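Local coordinates for protein malic enzyme (PDB 3NV9) that probably oxidises and decarboxylates malate to pyruvate with NAD or NADP as acceptor, as malic enzymes generally do, and forms a deeply entangled dimer, at residues A[469-472]-A[473-477]; A[28-31]-A[32-35]; A[37-40]-A[41-45]; A[458-462]-A[463-467]; A[114-117]-A[118-122]. All coordinates share one frame; numbering follows the deposited sequence.

Contact 1: residues A[469-472]-A[473-477]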
# COMPACT_ATOMS: atom_id res chain seq x y z
N PRO A 469 -24.77 -3.84 11.03
CA PRO A 469 -26.06 -3.80 11.74
C PRO A 469 -27.24 -4.20 10.85
O PRO A 469 -27.39 -3.67 9.75
CB PRO A 469 -26.15 -2.32 12.20
CG PRO A 469 -24.65 -1.90 12.31
CD PRO A 469 -24.12 -2.52 11.04
N GLN A 470 -28.04 -5.15 11.32
CA GLN A 470 -29.29 -5.51 10.68
C GLN A 470 -30.19 -4.29 10.45
O GLN A 470 -30.80 -4.17 9.39
CB GLN A 470 -30.05 -6.57 11.49
CG GLN A 470 -31.34 -6.96 10.79
CD GLN A 470 -31.06 -7.82 9.57
OE1 GLN A 470 -30.24 -8.73 9.62
NE2 GLN A 470 -31.76 -7.52 8.45
N GLU A 471 -30.23 -3.37 11.41
CA GLU A 471 -31.06 -2.17 11.31
C GLU A 471 -30.69 -1.37 10.02
O GLU A 471 -31.52 -0.70 9.39
CB GLU A 471 -30.91 -1.33 12.61
CG GLU A 471 -31.64 0.02 12.71
CD GLU A 471 -32.01 0.48 14.19
OE1 GLU A 471 -31.95 1.71 14.49
OE2 GLU A 471 -32.41 -0.37 15.03
N THR A 472 -29.43 -1.44 9.61
CA THR A 472 -29.02 -0.58 8.52
C THR A 472 -29.38 -1.25 7.22
O THR A 472 -29.72 -0.58 6.24
CB THR A 472 -27.52 -0.19 8.61
OG1 THR A 472 -27.31 0.48 9.87
CG2 THR A 472 -27.09 0.77 7.42
N LEU A 473 -29.36 -2.57 7.23
CA LEU A 473 -29.83 -3.36 6.09
C LEU A 473 -31.28 -3.02 5.80
O LEU A 473 -31.65 -2.73 4.67
CB LEU A 473 -29.68 -4.89 6.36
CG LEU A 473 -28.24 -5.45 6.35
CD1 LEU A 473 -28.21 -6.99 6.36
CD2 LEU A 473 -27.44 -4.91 5.12
N ASN A 474 -32.08 -3.03 6.86
CA ASN A 474 -33.52 -2.82 6.78
C ASN A 474 -33.75 -1.42 6.27
O ASN A 474 -34.60 -1.24 5.44
CB ASN A 474 -34.17 -2.96 8.15
CG ASN A 474 -34.09 -4.38 8.72
OD1 ASN A 474 -34.30 -4.56 9.91
ND2 ASN A 474 -33.85 -5.37 7.89
N GLU A 475 -32.98 -0.43 6.73
CA GLU A 475 -33.07 0.93 6.18
C GLU A 475 -32.73 1.04 4.72
O GLU A 475 -33.43 1.77 3.94
CB GLU A 475 -32.19 1.91 6.94
CG GLU A 475 -32.80 2.35 8.24
CD GLU A 475 -31.76 2.90 9.25
OE1 GLU A 475 -30.66 3.30 8.80
OE2 GLU A 475 -32.07 2.89 10.48
N CYS A 476 -31.66 0.37 4.30
CA CYS A 476 -31.31 0.46 2.89
C CYS A 476 -32.40 -0.13 1.99
O CYS A 476 -32.67 0.37 0.90
CB CYS A 476 -29.93 -0.15 2.57
SG CYS A 476 -28.59 0.65 3.35
N LEU A 477 -33.01 -1.21 2.46
CA LEU A 477 -34.11 -1.84 1.70
C LEU A 477 -35.28 -0.86 1.49
O LEU A 477 -35.59 -0.49 0.35
CB LEU A 477 -34.54 -3.15 2.36
CG LEU A 477 -35.54 -3.99 1.55
CD1 LEU A 477 -35.11 -4.16 0.14
CD2 LEU A 477 -35.79 -5.34 2.19
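Q470 and N474 bring their amide ends close together one turn apart at the start of helix 470-485, whose N-cap position is held by P469. The Q470 chain leaves with CG anti to the backbone N (chi1 -179°) and then bends, which swings its amide back along the turn until it comes near that of N474; the two ends cross at a slant, their planes 43° apart. Q470 NE2 gives a hydrogen bond to the backbone O of L4, so the N-terminal segment lies against this side.

A second i/i+4 pair, E471 and E475, runs along the solvent side. Here too the chains are slanted against each other, with E475 OE2 3.7 Å from E471 CG and the carboxylate planes turned 59° apart. E471 OE1 and E475 OE2 are 4.2 Å apart, a like-charge approach that solvent probably screens. The CG of E475 lies 3.5 Å from E471 O.

The buried side is different. C476 and T472 both touch K38 of helix 21-43, and L473 packs on W60 of the second subunit. Beneath the side chains the first helical bonds form: P469 O takes T472 N at 3.0 Å and, weakly, L473 N at 3.4 Å. One turn on, C476 N reaches T472 O at 2.9 Å.

Contact 2: residues A[28-31]-A[32-35]. With SO4 (sulfate ion), chain D.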
# COMPACT_ATOMS: atom_id res chain seq x y z
N LYS A 28 -32.94 -2.58 -7.17
CA LYS A 28 -31.68 -3.26 -6.88
C LYS A 28 -30.48 -2.34 -6.99
O LYS A 28 -29.53 -2.44 -6.19
CB LYS A 28 -31.46 -4.44 -7.81
CG LYS A 28 -32.36 -5.62 -7.45
CD LYS A 28 -32.55 -6.58 -8.66
CE LYS A 28 -31.27 -7.36 -8.94
NZ LYS A 28 -31.51 -8.42 -9.97
N THR A 29 -30.51 -1.45 -7.98
CA THR A 29 -29.40 -0.56 -8.25
C THR A 29 -29.28 0.40 -7.04
O THR A 29 -28.23 0.51 -6.41
CB THR A 29 -29.56 0.15 -9.63
OG1 THR A 29 -29.86 -0.84 -10.64
CG2 THR A 29 -28.26 0.86 -10.09
N GLN A 30 -30.39 1.04 -6.70
CA GLN A 30 -30.49 1.98 -5.59
C GLN A 30 -30.19 1.31 -4.26
O GLN A 30 -29.49 1.90 -3.44
CB GLN A 30 -31.87 2.63 -5.60
CG GLN A 30 -31.99 3.80 -6.68
CD GLN A 30 -30.96 4.92 -6.41
OE1 GLN A 30 -30.88 5.39 -5.28
NE2 GLN A 30 -30.11 5.27 -7.41
N PHE A 31 -30.65 0.07 -4.04
CA PHE A 31 -30.30 -0.65 -2.78
C PHE A 31 -28.77 -0.79 -2.61
O PHE A 31 -28.20 -0.38 -1.56
CB PHE A 31 -30.97 -2.01 -2.68
CG PHE A 31 -30.41 -2.89 -1.57
CD1 PHE A 31 -30.74 -2.64 -0.23
CD2 PHE A 31 -29.54 -3.95 -1.86
CE1 PHE A 31 -30.19 -3.44 0.82
CE2 PHE A 31 -29.01 -4.77 -0.84
CZ PHE A 31 -29.34 -4.51 0.50
N TYR A 32 -28.11 -1.32 -3.65
CA TYR A 32 -26.69 -1.52 -3.62
C TYR A 32 -25.90 -0.24 -3.60
O TYR A 32 -24.89 -0.17 -2.89
CB TYR A 32 -26.21 -2.45 -4.72
CG TYR A 32 -26.55 -3.90 -4.41
CD1 TYR A 32 -26.04 -4.53 -3.27
CD2 TYR A 32 -27.37 -4.63 -5.25
CE1 TYR A 32 -26.37 -5.83 -2.98
CE2 TYR A 32 -27.69 -5.94 -4.97
CZ TYR A 32 -27.19 -6.53 -3.85
OH TYR A 32 -27.52 -7.84 -3.60
N LYS A 33 -26.32 0.81 -4.30
CA LYS A 33 -25.64 2.09 -4.09
C LYS A 33 -25.80 2.57 -2.65
O LYS A 33 -24.83 2.99 -2.03
CB LYS A 33 -26.13 3.18 -5.06
CG LYS A 33 -25.84 2.94 -6.57
CD LYS A 33 -26.66 3.92 -7.48
CE LYS A 33 -25.96 4.07 -8.88
NZ LYS A 33 -26.78 4.81 -9.94
N GLU A 34 -27.01 2.55 -2.09
CA GLU A 34 -27.19 3.07 -0.73
C GLU A 34 -26.46 2.22 0.33
O GLU A 34 -25.90 2.75 1.30
CB GLU A 34 -28.67 3.15 -0.46
CG GLU A 34 -29.02 3.72 0.89
CD GLU A 34 -28.75 5.21 1.03
OE1 GLU A 34 -28.40 5.93 0.05
OE2 GLU A 34 -28.88 5.68 2.18
N LEU A 35 -26.47 0.89 0.15
CA LEU A 35 -25.68 -0.01 1.00
C LEU A 35 -24.21 0.25 0.78
O LEU A 35 -23.46 0.24 1.75
CB LEU A 35 -25.93 -1.48 0.70
CG LEU A 35 -25.23 -2.50 1.62
CD1 LEU A 35 -25.70 -2.18 3.08
CD2 LEU A 35 -25.63 -3.95 1.26
S SO4 D . -27.21 7.74 -7.50
O1 SO4 D . -27.37 7.09 -8.79
O2 SO4 D . -25.91 7.26 -6.97
O3 SO4 D . -27.14 9.20 -7.64
O4 SO4 D . -28.35 7.40 -6.66
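F31 drives the edge of its ring into the face of Y32, the tight part of this turn. The edge-to-face pair has centroids 4.9 Å apart and planes at 66°; F31 CD2 stands 3.7 Å above the tyrosine plane, over the ring centre, while CE2 meets Y32 CE1. The first torsions arrange this: F31 has CG anti to its backbone N (chi1 167°), Y32 has CG beside its own (chi1 -75°), which brings the edge of one ring over the face of its neighbour. L35 closes up from the next turn, running alongside F31 with CD2 3.8 Å from F31 CZ.

All of this lies in the middle of the long helix 21-43, packed between L11 of helix 11-14, A480 of helix 470-485 and the second subunit, whose W60 covers L35. Its backbone ladder is regular, from Y32 N to K28 O at 3.1 Å through to L35 N to F31 O at 2.7 Å.

Another flank is looser and partly open. Q30 bends at chi2 while K33 stretches out, its CE passing T29 CG2 at 4.1 Å, and both reach for one sulfate ion, probably from the crystallisation liquor. Q30 NE2 gives a nearly straight bond to sulfate O4 at 2.9 Å, and K33 NZ meets sulfate O1 at 2.6 Å. R71 NE of the second subunit binds the same anion, and R71 NH1 of that subunit forms a salt bridge with E34 OE1.

Contact 3: residues A[37-40]-A[41-45]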
# COMPACT_ATOMS: atom_id res chain seq x y z
N GLU A 37 -22.76 3.09 0.23
CA GLU A 37 -22.50 4.27 1.06
C GLU A 37 -22.38 3.96 2.57
O GLU A 37 -21.45 4.39 3.23
CB GLU A 37 -23.62 5.31 0.84
CG GLU A 37 -23.47 6.56 1.67
CD GLU A 37 -24.38 7.69 1.14
OE1 GLU A 37 -24.28 8.01 -0.06
OE2 GLU A 37 -25.21 8.24 1.89
N LYS A 38 -23.38 3.27 3.10
CA LYS A 38 -23.46 2.87 4.52
C LYS A 38 -22.29 1.97 4.91
O LYS A 38 -21.58 2.26 5.85
CB LYS A 38 -24.78 2.10 4.79
CG LYS A 38 -26.04 2.90 4.58
CD LYS A 38 -26.03 4.28 5.30
CE LYS A 38 -27.40 4.97 5.11
NZ LYS A 38 -27.36 6.43 5.53
N VAL A 39 -22.05 0.89 4.17
CA VAL A 39 -21.03 -0.06 4.60
C VAL A 39 -19.61 0.49 4.45
O VAL A 39 -18.73 0.13 5.20
CB VAL A 39 -21.18 -1.46 3.86
CG1 VAL A 39 -20.77 -1.33 2.44
CG2 VAL A 39 -20.27 -2.53 4.50
N HIS A 40 -19.34 1.34 3.47
CA HIS A 40 -17.98 1.87 3.36
C HIS A 40 -17.73 2.80 4.54
O HIS A 40 -16.72 2.77 5.15
CB HIS A 40 -17.72 2.60 2.04
CG HIS A 40 -17.53 1.72 0.85
ND1 HIS A 40 -18.58 1.11 0.19
CD2 HIS A 40 -16.41 1.39 0.16
CE1 HIS A 40 -18.11 0.40 -0.82
NE2 HIS A 40 -16.79 0.57 -0.87
N LYS A 41 -18.69 3.64 4.86
CA LYS A 41 -18.54 4.51 6.01
C LYS A 41 -18.47 3.69 7.32
O LYS A 41 -17.60 3.92 8.16
CB LYS A 41 -19.68 5.55 6.06
CG LYS A 41 -19.64 6.44 7.27
CD LYS A 41 -20.25 7.83 7.00
CE LYS A 41 -20.08 8.75 8.27
NZ LYS A 41 -20.40 10.21 7.96
N PHE A 42 -19.34 2.70 7.47
CA PHE A 42 -19.27 1.85 8.67
C PHE A 42 -17.85 1.28 8.99
O PHE A 42 -17.43 1.30 10.12
CB PHE A 42 -20.27 0.69 8.56
CG PHE A 42 -20.46 -0.07 9.85
CD1 PHE A 42 -21.27 0.48 10.89
CD2 PHE A 42 -19.84 -1.31 10.04
CE1 PHE A 42 -21.43 -0.21 12.11
CE2 PHE A 42 -20.04 -2.04 11.27
CZ PHE A 42 -20.84 -1.48 12.30
N TYR A 43 -17.15 0.72 8.01
CA TYR A 43 -15.86 0.11 8.25
C TYR A 43 -14.71 1.09 7.88
O TYR A 43 -13.50 0.75 8.06
CB TYR A 43 -15.71 -1.21 7.47
CG TYR A 43 -16.72 -2.32 7.80
CD1 TYR A 43 -16.68 -2.96 9.06
CD2 TYR A 43 -17.69 -2.74 6.88
CE1 TYR A 43 -17.56 -3.95 9.39
CE2 TYR A 43 -18.57 -3.77 7.20
CZ TYR A 43 -18.48 -4.36 8.49
OH TYR A 43 -19.32 -5.34 8.92
N LYS A 44 -15.06 2.28 7.37
CA LYS A 44 -14.07 3.27 6.89
C LYS A 44 -13.16 2.64 5.84
O LYS A 44 -11.91 2.68 5.94
CB LYS A 44 -13.22 3.88 8.02
CG LYS A 44 -13.99 4.53 9.25
CD LYS A 44 -15.11 5.52 8.86
CE LYS A 44 -15.75 6.23 10.10
NZ LYS A 44 -17.11 5.73 10.54
N GLY A 45 -13.80 2.02 4.85
CA GLY A 45 -13.03 1.34 3.80
C GLY A 45 -13.24 -0.15 3.83
O GLY A 45 -14.23 -0.61 4.40
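V39 and Y43 make the main apolar touch. CG2 of V39 comes in at the edge of the tyrosine ring, near its plane, 3.4 Å from CE2. It is put there by a first torsion that leaves CG2 anti to the backbone N and squeezes CG1 between N and the carbonyl carbon (chi1 72°). Within 41-45, CD2 of the adjacent F42 lies 3.5 Å above the Y43 ring, over its centre. The Y43 hydroxyl is tied to V466 O of the loop before helix 470-485.

Charged ends look outward to the second subunit, where E37 forms a salt bridge with R71 of that chain and K41 makes a cation-pi contact with its F85.

The backbone bonds run down the turn, F42 N to K38 O at 2.8 Å and Y43 N to V39 O, longer, at 3.3 Å. At the end K41 O is gripped twice, by K44 N at 3.1 Å and K44 NZ at 3.0 Å, from opposite faces of its plane; the lysine folds back over the end of its own helix. G45 N closes on H40 O at 3.0 Å. With positive phi at K44, the G45 N to H40 O and K44 N to K41 O bonds make a Schellman motif that terminates helix 21-43.

Contact 4: residues A[458-462]-A[463-467]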
# COMPACT_ATOMS: atom_id res chain seq x y z
N LEU A 458 -11.52 -15.92 10.09
CA LEU A 458 -11.21 -15.95 11.49
C LEU A 458 -11.40 -14.57 12.08
O LEU A 458 -11.88 -14.47 13.19
CB LEU A 458 -9.78 -16.44 11.73
CG LEU A 458 -9.31 -16.69 13.17
CD1 LEU A 458 -10.34 -17.58 13.93
CD2 LEU A 458 -7.96 -17.35 13.19
N LEU A 459 -11.02 -13.51 11.36
CA LEU A 459 -11.11 -12.15 11.90
C LEU A 459 -12.57 -11.72 12.11
O LEU A 459 -12.89 -11.09 13.12
CB LEU A 459 -10.31 -11.16 11.02
CG LEU A 459 -8.79 -11.30 11.12
CD1 LEU A 459 -8.09 -10.27 10.34
CD2 LEU A 459 -8.28 -11.20 12.60
N GLN A 460 -13.45 -12.06 11.16
CA GLN A 460 -14.93 -11.94 11.30
C GLN A 460 -15.53 -12.81 12.43
O GLN A 460 -16.23 -12.29 13.31
CB GLN A 460 -15.65 -12.29 9.99
CG GLN A 460 -15.13 -11.53 8.82
CD GLN A 460 -15.71 -11.99 7.56
OE1 GLN A 460 -16.86 -11.70 7.26
NE2 GLN A 460 -14.95 -12.75 6.81
N ASP A 461 -15.25 -14.12 12.40
CA ASP A 461 -15.82 -15.04 13.39
C ASP A 461 -15.44 -14.58 14.79
O ASP A 461 -16.28 -14.57 15.67
CB ASP A 461 -15.39 -16.48 13.15
CG ASP A 461 -15.92 -17.04 11.86
OD1 ASP A 461 -16.86 -16.44 11.32
OD2 ASP A 461 -15.41 -18.07 11.38
N SER A 462 -14.18 -14.18 14.96
CA SER A 462 -13.69 -13.45 16.16
C SER A 462 -14.29 -12.10 16.52
O SER A 462 -13.96 -11.58 17.57
CB SER A 462 -12.21 -13.15 16.01
OG SER A 462 -11.55 -14.18 16.69
N LYS A 463 -15.05 -11.47 15.65
CA LYS A 463 -15.61 -10.16 15.99
C LYS A 463 -14.58 -9.05 15.92
O LYS A 463 -14.85 -7.93 16.38
CB LYS A 463 -16.17 -10.13 17.42
CG LYS A 463 -17.65 -10.28 17.53
CD LYS A 463 -18.18 -11.63 17.11
CE LYS A 463 -19.50 -11.90 17.86
NZ LYS A 463 -20.54 -12.56 16.94
N HIS A 464 -13.41 -9.32 15.34
CA HIS A 464 -12.52 -8.17 15.11
C HIS A 464 -13.02 -7.34 13.92
O HIS A 464 -12.81 -6.14 13.88
CB HIS A 464 -11.07 -8.61 14.94
CG HIS A 464 -10.45 -9.03 16.22
ND1 HIS A 464 -10.29 -8.16 17.28
CD2 HIS A 464 -10.02 -10.24 16.65
CE1 HIS A 464 -9.74 -8.80 18.29
NE2 HIS A 464 -9.53 -10.06 17.92
N ILE A 465 -13.64 -8.02 12.95
CA ILE A 465 -14.51 -7.39 11.99
C ILE A 465 -15.96 -7.56 12.52
O ILE A 465 -16.47 -8.68 12.65
CB ILE A 465 -14.29 -7.97 10.58
CG1 ILE A 465 -12.85 -7.71 10.10
CG2 ILE A 465 -15.19 -7.34 9.60
CD1 ILE A 465 -12.40 -8.73 9.00
N VAL A 466 -16.57 -6.46 12.90
CA VAL A 466 -17.88 -6.42 13.55
C VAL A 466 -18.95 -6.80 12.51
O VAL A 466 -18.79 -6.44 11.33
CB VAL A 466 -18.14 -4.94 14.03
CG1 VAL A 466 -19.59 -4.68 14.38
CG2 VAL A 466 -17.27 -4.59 15.21
N ASP A 467 -20.03 -7.48 12.93
CA ASP A 467 -21.14 -7.76 12.01
C ASP A 467 -21.78 -6.46 11.66
O ASP A 467 -21.82 -5.55 12.50
CB ASP A 467 -22.23 -8.65 12.64
CG ASP A 467 -21.69 -10.02 13.10
OD1 ASP A 467 -20.90 -10.67 12.35
OD2 ASP A 467 -22.09 -10.46 14.20
O HOH W 1 -19.39 -12.17 13.78
O HOH W 2 -18.90 -14.26 15.48
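L459 O is gripped by two successive amides of the turn that follows it: H464 N at 2.9 Å, a weak, bent bond, and I465 N at 3.2 Å, much straighter at 167°. I465 N arrives from above the carbonyl plane, off the lone pairs. Next to it K463 N bonds Q460 O at 2.7 Å, also from well above the plane.

Side chains pack beside these bonds. I465 points its CB back at the helix, and with CG1 beside the backbone N (chi1 -62°) its CD1 drops between L459 CB, 3.8 Å away, and Q460 CG. Separately, H464 CD2 lies 3.7 Å from S462 CB.

The bonds of K463 and H464 back into the last turn, together with the positive phi of K463, form a Schellman motif that ends helix 438-461 and sends the chain toward helix 470-485.

Solvent bridges the outer side. One water joins D461 O to K463 NZ, while a second donates to Q460 O and to D467 OD1, the latter at 2.6 Å. K463 NZ and D467 OD2 form a long salt bridge at 3.8 Å, so water does much of the linking between loop and helix here.

Two polar ends leave for the second subunit: Q460 OE1 accepts from L55 N of that chain, and H464 ND1 bonds E451 OE1 of that chain, whose own L458 packs against S462.

Contact 5: residues A[114-117]-A[118-122]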
# COMPACT_ATOMS: atom_id res chain seq x y z
N LEU A 114 -10.76 5.73 -5.47
CA LEU A 114 -10.40 4.93 -4.28
C LEU A 114 -11.40 3.80 -3.94
O LEU A 114 -10.97 2.75 -3.51
CB LEU A 114 -10.23 5.83 -3.06
CG LEU A 114 -8.88 6.53 -3.00
CD1 LEU A 114 -8.99 7.77 -2.12
CD2 LEU A 114 -7.73 5.60 -2.50
N GLY A 115 -12.71 4.04 -4.09
CA GLY A 115 -13.74 3.05 -3.80
C GLY A 115 -13.52 1.86 -4.67
O GLY A 115 -13.45 0.72 -4.18
N VAL A 116 -13.35 2.09 -5.96
CA VAL A 116 -13.20 0.98 -6.93
C VAL A 116 -11.84 0.30 -6.78
O VAL A 116 -11.74 -0.94 -6.83
CB VAL A 116 -13.41 1.50 -8.36
CG1 VAL A 116 -12.94 0.47 -9.43
CG2 VAL A 116 -14.89 1.88 -8.58
N MET A 117 -10.76 1.07 -6.57
CA MET A 117 -9.41 0.46 -6.49
C MET A 117 -9.22 -0.28 -5.18
O MET A 117 -8.50 -1.27 -5.13
CB MET A 117 -8.27 1.48 -6.70
CG MET A 117 -8.43 2.40 -7.91
SD MET A 117 -8.72 1.45 -9.42
CE MET A 117 -9.96 2.47 -10.22
N GLU A 118 -9.87 0.19 -4.12
CA GLU A 118 -9.91 -0.59 -2.87
C GLU A 118 -10.72 -1.92 -2.98
O GLU A 118 -10.35 -2.92 -2.40
CB GLU A 118 -10.39 0.29 -1.69
CG GLU A 118 -9.91 -0.25 -0.41
CD GLU A 118 -10.32 0.53 0.80
OE1 GLU A 118 -10.16 -0.01 1.94
OE2 GLU A 118 -10.80 1.65 0.63
N GLY A 119 -11.83 -1.91 -3.72
CA GLY A 119 -12.60 -3.12 -3.97
C GLY A 119 -11.77 -4.10 -4.78
O GLY A 119 -11.79 -5.28 -4.51
N LYS A 120 -11.01 -3.59 -5.76
CA LYS A 120 -10.07 -4.46 -6.53
C LYS A 120 -9.02 -5.06 -5.60
O LYS A 120 -8.71 -6.23 -5.70
CB LYS A 120 -9.31 -3.70 -7.67
CG LYS A 120 -10.14 -3.00 -8.74
CD LYS A 120 -10.65 -3.99 -9.78
CE LYS A 120 -11.38 -3.18 -10.88
NZ LYS A 120 -11.90 -4.11 -12.00
N ALA A 121 -8.46 -4.25 -4.70
CA ALA A 121 -7.42 -4.75 -3.85
C ALA A 121 -8.05 -5.79 -2.93
O ALA A 121 -7.39 -6.78 -2.64
CB ALA A 121 -6.83 -3.65 -3.02
N LEU A 122 -9.28 -5.51 -2.42
CA LEU A 122 -9.99 -6.42 -1.52
C LEU A 122 -10.13 -7.79 -2.24
O LEU A 122 -9.81 -8.86 -1.66
CB LEU A 122 -11.39 -5.87 -1.14
CG LEU A 122 -12.37 -6.90 -0.50
CD1 LEU A 122 -11.90 -7.29 0.96
CD2 LEU A 122 -13.87 -6.48 -0.47
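The flat groups that meet between L114 and E118 are peptide units. E118 N reaches L114 O at 2.9 Å from 33° off the carbonyl plane, and the same residue lays its CB 3.1 Å from that oxygen, so L114 O is approached by both backbone and side chain of E118. The carboxylate of E118 points elsewhere, carried away on an extended chain with CG anti to the backbone N (chi1 -156°). Its OE1 accepts from K46 N and I47 N, and its OE2 from L88 N of the second subunit; three amide donors thus hold the buried group and probably favour its ionised form.

The next peptide planes repeat the pattern with smaller tilts. G119 N bonds G115 O at 3.1 Å, and K120 N bonds V116 O at 2.9 Å.

This is the first part of helix 114-128, the helix of a beta-alpha-beta unit between the parallel strands 92-97 and 131-136. M117, bent at chi2 and chi3, tucks its side chain against those strands, touching V95 and C136, and A121 packs on A132.

On another flank K120 sets CG 3.2 Å from V116 O and its CE lies 4.2 Å from V116 CG1, the lysine chain passing the valine one turn back. From there K120 NZ runs on to a hydrogen bond with Y65 OH of the second subunit.

Overall arrangement
Contacts 2 and 3 are successive parts of helix 21-43, their centres 14 Å apart, and contact 1 lies across both: C476 CB packs 3.7 Å from F31 CE1, and P469 CG 3.6 Å from F42 CE1. Contact 4 precedes contact 1 in the chain and packs on contact 3, with F42 CZ 4.0 Å from V466 CG1. Contact 5, in the N-terminal malic enzyme domain, touches only contact 3 among the others, through G45 C and E118 OE1 at 3.6 Å. All five reach the second subunit. The sodium ion, bound by T348, R350 and P354, lies about 9 Å from the side chain of K28 in contact 2.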